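Local coordinates for nitroreductase-like family protein (Bacillus cereus, PDB 2I7H), which belongs to the nitroreductase-like family of FMN-dependent proteins and binds flavin mononucleotide as a two-chain assembly, at residues D31-L36 with Q121-L126; A114-F119 with R158-L163. All blocks are in the same frame, centred on the assembly; numbering follows the deposited sequence. Where two conformers were deposited one is given.

Contact 1: D31-L36 with Q121-L126; sequences DLLIEL and QNFQLL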
loop_
_atom_site.group_PDB
_atom_site.type_symbol
_atom_site.label_atom_id
_atom_site.label_comp_id
_atom_site.label_asym_id
_atom_site.label_seq_id
_atom_site.Cartn_x
_atom_site.Cartn_y
_atom_site.Cartn_z
ATOM N N ASP A 31 7.821 -11.570 19.479
ATOM C CA ASP A 31 7.254 -10.406 20.150
ATOM C C ASP A 31 7.586 -9.130 19.393
ATOM O O ASP A 31 6.835 -8.163 19.431
ATOM C CB ASP A 31 7.789 -10.314 21.581
ATOM C CG ASP A 31 7.029 -11.215 22.552
ATOM O OD1 ASP A 31 6.119 -11.962 22.114
ATOM O OD2 ASP A 31 7.332 -11.160 23.771
ATOM N N LEU A 32 8.725 -9.136 18.713
ATOM C CA LEU A 32 9.096 -8.057 17.821
ATOM C C LEU A 32 8.191 -8.004 16.577
ATOM O O LEU A 32 7.763 -6.922 16.163
ATOM C CB LEU A 32 10.558 -8.214 17.410
ATOM C CG LEU A 32 11.102 -7.235 16.385
ATOM C CD1 LEU A 32 11.032 -5.824 16.907
ATOM C CD2 LEU A 32 12.517 -7.616 16.024
ATOM N N LEU A 33 7.911 -9.160 15.981
ATOM C CA LEU A 33 7.063 -9.213 14.799
ATOM C C LEU A 33 5.659 -8.766 15.156
ATOM O O LEU A 33 4.996 -8.105 14.358
ATOM C CB LEU A 33 7.030 -10.620 14.198
ATOM C CG LEU A 33 8.354 -11.159 13.652
ATOM C CD1 LEU A 33 8.196 -12.591 13.297
ATOM C CD2 LEU A 33 8.776 -10.373 12.425
ATOM N N ILE A 34 5.217 -9.123 16.360
ATOM C CA ILE A 34 3.883 -8.749 16.814
ATOM C C ILE A 34 3.854 -7.249 17.084
ATOM O O ILE A 34 2.864 -6.578 16.813
ATOM C CB ILE A 34 3.483 -9.566 18.081
ATOM C CG1 ILE A 34 3.165 -11.015 17.701
ATOM C CG2 ILE A 34 2.309 -8.903 18.844
ATOM C CD1 ILE A 34 3.259 -11.957 18.892
ATOM N N GLU A 35 4.952 -6.732 17.624
ATOM C CA GLU A 35 5.078 -5.305 17.889
ATOM C C GLU A 35 4.976 -4.516 16.575
ATOM O O GLU A 35 4.160 -3.610 16.459
ATOM C CB GLU A 35 6.378 -4.989 18.657
ATOM C CG GLU A 35 6.639 -3.509 18.810
ATOM C CD GLU A 35 7.813 -3.165 19.728
ATOM O OE1 GLU A 35 8.150 -1.963 19.793
ATOM O OE2 GLU A 35 8.386 -4.060 20.409
ATOM N N LEU A 36 5.783 -4.900 15.594
ATOM C CA LEU A 36 5.783 -4.302 14.248
ATOM C C LEU A 36 4.439 -4.364 13.518
ATOM O O LEU A 36 4.018 -3.361 12.917
ATOM C CB LEU A 36 6.901 -4.930 13.383
ATOM C CG LEU A 36 8.313 -4.718 13.958
ATOM C CD1 LEU A 36 9.362 -5.263 13.081
ATOM C CD2 LEU A 36 8.556 -3.258 14.200
ATOM N N GLN A 121 3.047 -2.568 3.402
ATOM C CA GLN A 121 4.070 -1.585 3.159
ATOM C C GLN A 121 4.527 -0.902 4.459
ATOM O O GLN A 121 5.724 -0.763 4.680
ATOM C CB GLN A 121 3.617 -0.553 2.123
ATOM C CG GLN A 121 4.596 0.615 1.952
ATOM C CD GLN A 121 5.944 0.235 1.376
ATOM O OE1 GLN A 121 6.787 1.111 1.134
ATOM N NE2 GLN A 121 6.175 -1.051 1.168
ATOM N N ASN A 122 3.568 -0.516 5.314
ATOM C CA ASN A 122 3.882 -0.033 6.659
ATOM C C ASN A 122 4.805 -1.004 7.359
ATOM O O ASN A 122 5.817 -0.613 7.921
ATOM C CB ASN A 122 2.625 0.037 7.515
ATOM C CG ASN A 122 1.825 1.290 7.312
ATOM O OD1 ASN A 122 2.254 2.264 6.693
ATOM N ND2 ASN A 122 0.629 1.273 7.870
ATOM N N PHE A 123 4.411 -2.279 7.353
ATOM C CA PHE A 123 5.159 -3.317 8.040
ATOM C C PHE A 123 6.587 -3.395 7.510
ATOM O O PHE A 123 7.526 -3.529 8.287
ATOM C CB PHE A 123 4.515 -4.692 7.877
ATOM C CG PHE A 123 5.323 -5.762 8.503
ATOM C CD1 PHE A 123 5.220 -6.020 9.896
ATOM C CD2 PHE A 123 6.262 -6.455 7.758
ATOM C CE1 PHE A 123 6.014 -6.983 10.467
ATOM C CE2 PHE A 123 7.055 -7.417 8.335
ATOM C CZ PHE A 123 6.945 -7.687 9.677
ATOM N N GLN A 124 6.729 -3.320 6.187
ATOM C CA GLN A 124 8.041 -3.437 5.546
ATOM C C GLN A 124 8.957 -2.290 5.973
ATOM O O GLN A 124 10.138 -2.509 6.229
ATOM C CB GLN A 124 7.896 -3.487 4.033
ATOM C CG GLN A 124 7.354 -4.814 3.445
ATOM C CD GLN A 124 7.623 -4.846 1.915
ATOM O OE1 GLN A 124 7.386 -3.857 1.229
ATOM N NE2 GLN A 124 8.160 -5.937 1.411
ATOM N N LEU A 125 8.378 -1.093 6.100
ATOM C CA LEU A 125 9.077 0.107 6.555
ATOM C C LEU A 125 9.486 0.016 8.023
ATOM O O LEU A 125 10.639 0.216 8.376
ATOM C CB LEU A 125 8.200 1.355 6.307
ATOM C CG LEU A 125 7.959 1.690 4.844
ATOM C CD1 LEU A 125 7.029 2.919 4.674
ATOM C CD2 LEU A 125 9.295 1.862 4.125
ATOM N N LEU A 126 8.517 -0.307 8.864
ATOM C CA LEU A 126 8.739 -0.613 10.272
ATOM C C LEU A 126 9.834 -1.651 10.514
ATOM O O LEU A 126 10.686 -1.469 11.392
ATOM C CB LEU A 126 7.414 -1.049 10.918
ATOM C CG LEU A 126 6.364 0.069 11.005
ATOM C CD1 LEU A 126 4.957 -0.449 11.140
ATOM C CD2 LEU A 126 6.664 1.033 12.154
#
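L36 meets F123 and L126 where two helices of the nitroreductase-like fold cross. The axes of 31-36 and 121-126 come within 10.5 Å and make an angle of 129°, nearer antiparallel than parallel. The tight part gathers round L36, which meets both F123 and L126. The L36 and L126 CA atoms are 6.2 Å apart. CB of L36 sits 3.7 Å from CE1 of F123, in an oblique approach to the ring. F123 has CG anti to its backbone N (chi1 176°), which carries the ring across towards helix 30-40. The side chains of L36 and L126 run alongside each other, pointing opposite ways. CD2 of L36 lies 4.1 Å from CB of L126, and CD1 of L126 reaches the carbonyl O of L36 at 3.5 Å. The contact thins towards L33. Its CD2 stays 4.3 Å from CZ of F123, while its carbonyl O faces the ring edge near the ring plane. Further out, E35 is exposed and pairs in a salt bridge with R130. A11 of the second subunit packs on L126. All four touching residues are buried, and no hydrogen bond joins the two segments. Between 31-36 and 121-126 the contact is therefore apolar in character, while the hydrogen bond from N122 ND2 to the carbonyl O of A40 gives the same two helices a polar link beside it.

Contact 2: A114-F119 with R158-L163; sequences AATCAF and RIVGIL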
loop_
_atom_site.group_PDB
_atom_site.type_symbol
_atom_site.label_atom_id
_atom_site.label_comp_id
_atom_site.label_asym_id
_atom_site.label_seq_id
_atom_site.Cartn_x
_atom_site.Cartn_y
_atom_site.Cartn_z
ATOM N N ALA A 114 -6.494 -2.337 -1.046
ATOM C CA ALA A 114 -5.684 -1.130 -0.857
ATOM C C ALA A 114 -5.150 -1.002 0.586
ATOM O O ALA A 114 -3.932 -0.831 0.804
ATOM C CB ALA A 114 -6.497 0.120 -1.254
ATOM N N ALA A 115 -6.066 -1.098 1.549
ATOM C CA ALA A 115 -5.749 -1.043 2.969
ATOM C C ALA A 115 -4.806 -2.158 3.367
ATOM O O ALA A 115 -3.881 -1.952 4.160
ATOM C CB ALA A 115 -7.057 -1.097 3.820
ATOM N N THR A 116 -5.037 -3.358 2.831
ATOM C CA THR A 116 -4.185 -4.477 3.189
ATOM C C THR A 116 -2.758 -4.295 2.612
ATOM O O THR A 116 -1.801 -4.585 3.293
ATOM C CB THR A 116 -4.818 -5.794 2.813
ATOM O OG1 THR A 116 -6.044 -5.921 3.529
ATOM C CG2 THR A 116 -3.915 -6.924 3.176
ATOM N N CYS A 117 -2.641 -3.725 1.412
ATOM C CA CYS A 117 -1.345 -3.341 0.864
ATOM C C CYS A 117 -0.630 -2.218 1.620
ATOM O O CYS A 117 0.591 -2.265 1.747
ATOM C CB CYS A 117 -1.471 -2.977 -0.604
ATOM S SG CYS A 117 -2.046 -4.347 -1.588
ATOM N N ALA A 118 -1.390 -1.233 2.118
ATOM C CA ALA A 118 -0.866 -0.148 2.930
ATOM C C ALA A 118 -0.290 -0.695 4.263
ATOM O O ALA A 118 0.777 -0.271 4.688
ATOM C CB ALA A 118 -1.982 1.002 3.192
ATOM N N PHE A 119 -1.022 -1.610 4.908
ATOM C CA PHE A 119 -0.575 -2.341 6.103
ATOM C C PHE A 119 0.741 -3.081 5.860
ATOM O O PHE A 119 1.658 -2.999 6.681
ATOM C CB PHE A 119 -1.711 -3.279 6.556
ATOM C CG PHE A 119 -1.317 -4.339 7.547
ATOM C CD1 PHE A 119 -1.257 -4.057 8.908
ATOM C CD2 PHE A 119 -1.116 -5.652 7.122
ATOM C CE1 PHE A 119 -0.924 -5.022 9.783
ATOM C CE2 PHE A 119 -0.776 -6.622 7.988
ATOM C CZ PHE A 119 -0.665 -6.329 9.333
ATOM N N ARG A 158 -8.733 -14.013 0.341
ATOM C CA ARG A 158 -7.711 -13.674 -0.613
ATOM C C ARG A 158 -6.373 -13.491 0.084
ATOM O O ARG A 158 -6.294 -12.881 1.153
ATOM C CB ARG A 158 -8.087 -12.389 -1.359
ATOM C CG ARG A 158 -6.979 -11.850 -2.229
ATOM C CD ARG A 158 -7.293 -10.450 -2.712
ATOM N NE ARG A 158 -8.357 -10.416 -3.729
ATOM C CZ ARG A 158 -8.146 -10.371 -5.049
ATOM N NH1 ARG A 158 -6.900 -10.374 -5.504
ATOM N NH2 ARG A 158 -9.182 -10.350 -5.905
ATOM N N ILE A 159 -5.329 -14.030 -0.532
ATOM C CA ILE A 159 -3.981 -13.905 -0.019
ATOM C C ILE A 159 -3.346 -12.746 -0.744
ATOM O O ILE A 159 -3.128 -12.788 -1.951
ATOM C CB ILE A 159 -3.156 -15.211 -0.189
ATOM C CG1 ILE A 159 -3.826 -16.363 0.567
ATOM C CG2 ILE A 159 -1.681 -15.003 0.212
ATOM C CD1 ILE A 159 -3.108 -17.715 0.413
ATOM N N VAL A 160 -3.082 -11.693 0.008
ATOM C CA VAL A 160 -2.455 -10.494 -0.537
ATOM C C VAL A 160 -0.939 -10.641 -0.697
ATOM O O VAL A 160 -0.369 -10.116 -1.648
ATOM C CB VAL A 160 -2.820 -9.258 0.293
ATOM C CG1 VAL A 160 -2.301 -8.027 -0.365
ATOM C CG2 VAL A 160 -4.358 -9.207 0.433
ATOM N N GLY A 161 -0.297 -11.369 0.212
ATOM C CA GLY A 161 1.123 -11.599 0.102
ATOM C C GLY A 161 1.620 -12.555 1.150
ATOM O O GLY A 161 0.959 -12.785 2.168
ATOM N N ILE A 162 2.778 -13.155 0.872
ATOM C CA ILE A 162 3.518 -13.880 1.892
ATOM C C ILE A 162 4.788 -13.104 2.117
ATOM O O ILE A 162 5.579 -12.927 1.209
ATOM C CB ILE A 162 3.803 -15.357 1.527
ATOM C CG1 ILE A 162 2.484 -16.059 1.169
ATOM C CG2 ILE A 162 4.590 -16.063 2.700
ATOM C CD1 ILE A 162 2.557 -17.574 0.991
ATOM N N LEU A 163 4.964 -12.604 3.330
ATOM C CA LEU A 163 6.171 -11.873 3.666
ATOM C C LEU A 163 7.199 -12.828 4.256
ATOM O O LEU A 163 6.898 -13.546 5.196
ATOM C CB LEU A 163 5.871 -10.752 4.661
ATOM C CG LEU A 163 4.992 -9.585 4.256
ATOM C CD1 LEU A 163 4.340 -9.109 5.524
ATOM C CD2 LEU A 163 5.847 -8.478 3.609
#
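Helix segment 114-119 lies over strand segment 158-163, with the CA atoms of T116 and V160 7.3 Å apart and no hydrogen bond between the two backbones. V160 is the one strand residue that makes the contact, and its two methyls have different neighbours. CG2 of V160 meets CG2 of T116 at 3.6 Å, methyl against methyl, and the two side chains pass at a slant. CG1 of V160 lies 3.9 Å from SG of C117 and 4.0 Å from CG2 of T116. The T116 methyl thus touches both branches of the valine. The first torsion of T116 (chi1 -61°) puts this methyl anti to the backbone N and the hydroxyl beside it. OG1 is hydrogen-bonded to the carbonyl O of D112, one turn back in the same helix, so the polar end of T116 is satisfied within helix 106-129. The strand is not regular here. V160 and G161 both face V98 of strand 94-101, which makes a classic beta bulge in the antiparallel sheet. V160 has helical backbone angles (-80°/-35°) within the strand, and its side chain points to the helix. The arrangement is the helix-on-sheet packing of the nitroreductase-like fold, with helix 106-129 lying against the sheet. M120 of the same helix also packs on V160. On the strand's other side, I159 and I162 pack on F147 of helix 145-150. C117 also packs on A114 of the second subunit, and A114 of this chain touches flavin mononucleotide.

After helix 10-16 the chain enters helix 30-40, the first half of contact 1. It then runs through two strands and two helices before entering helix 106-129. Segment 114-119 of that helix opens contact 2. Further along it, 121-126 completes contact 1 and so closes a loop of 84 residues. After strand 132-137 and helix 145-150, strand 157-167 closes contact 2 over 38 residues. The two loops cross, because their segments alternate. Helix 106-129 serves both, tying helix 30-40 to the sheet. The contact centres are 13 Å apart, and in the modelled conformer L163 lies against Q124. Both contacts also touch the second subunit.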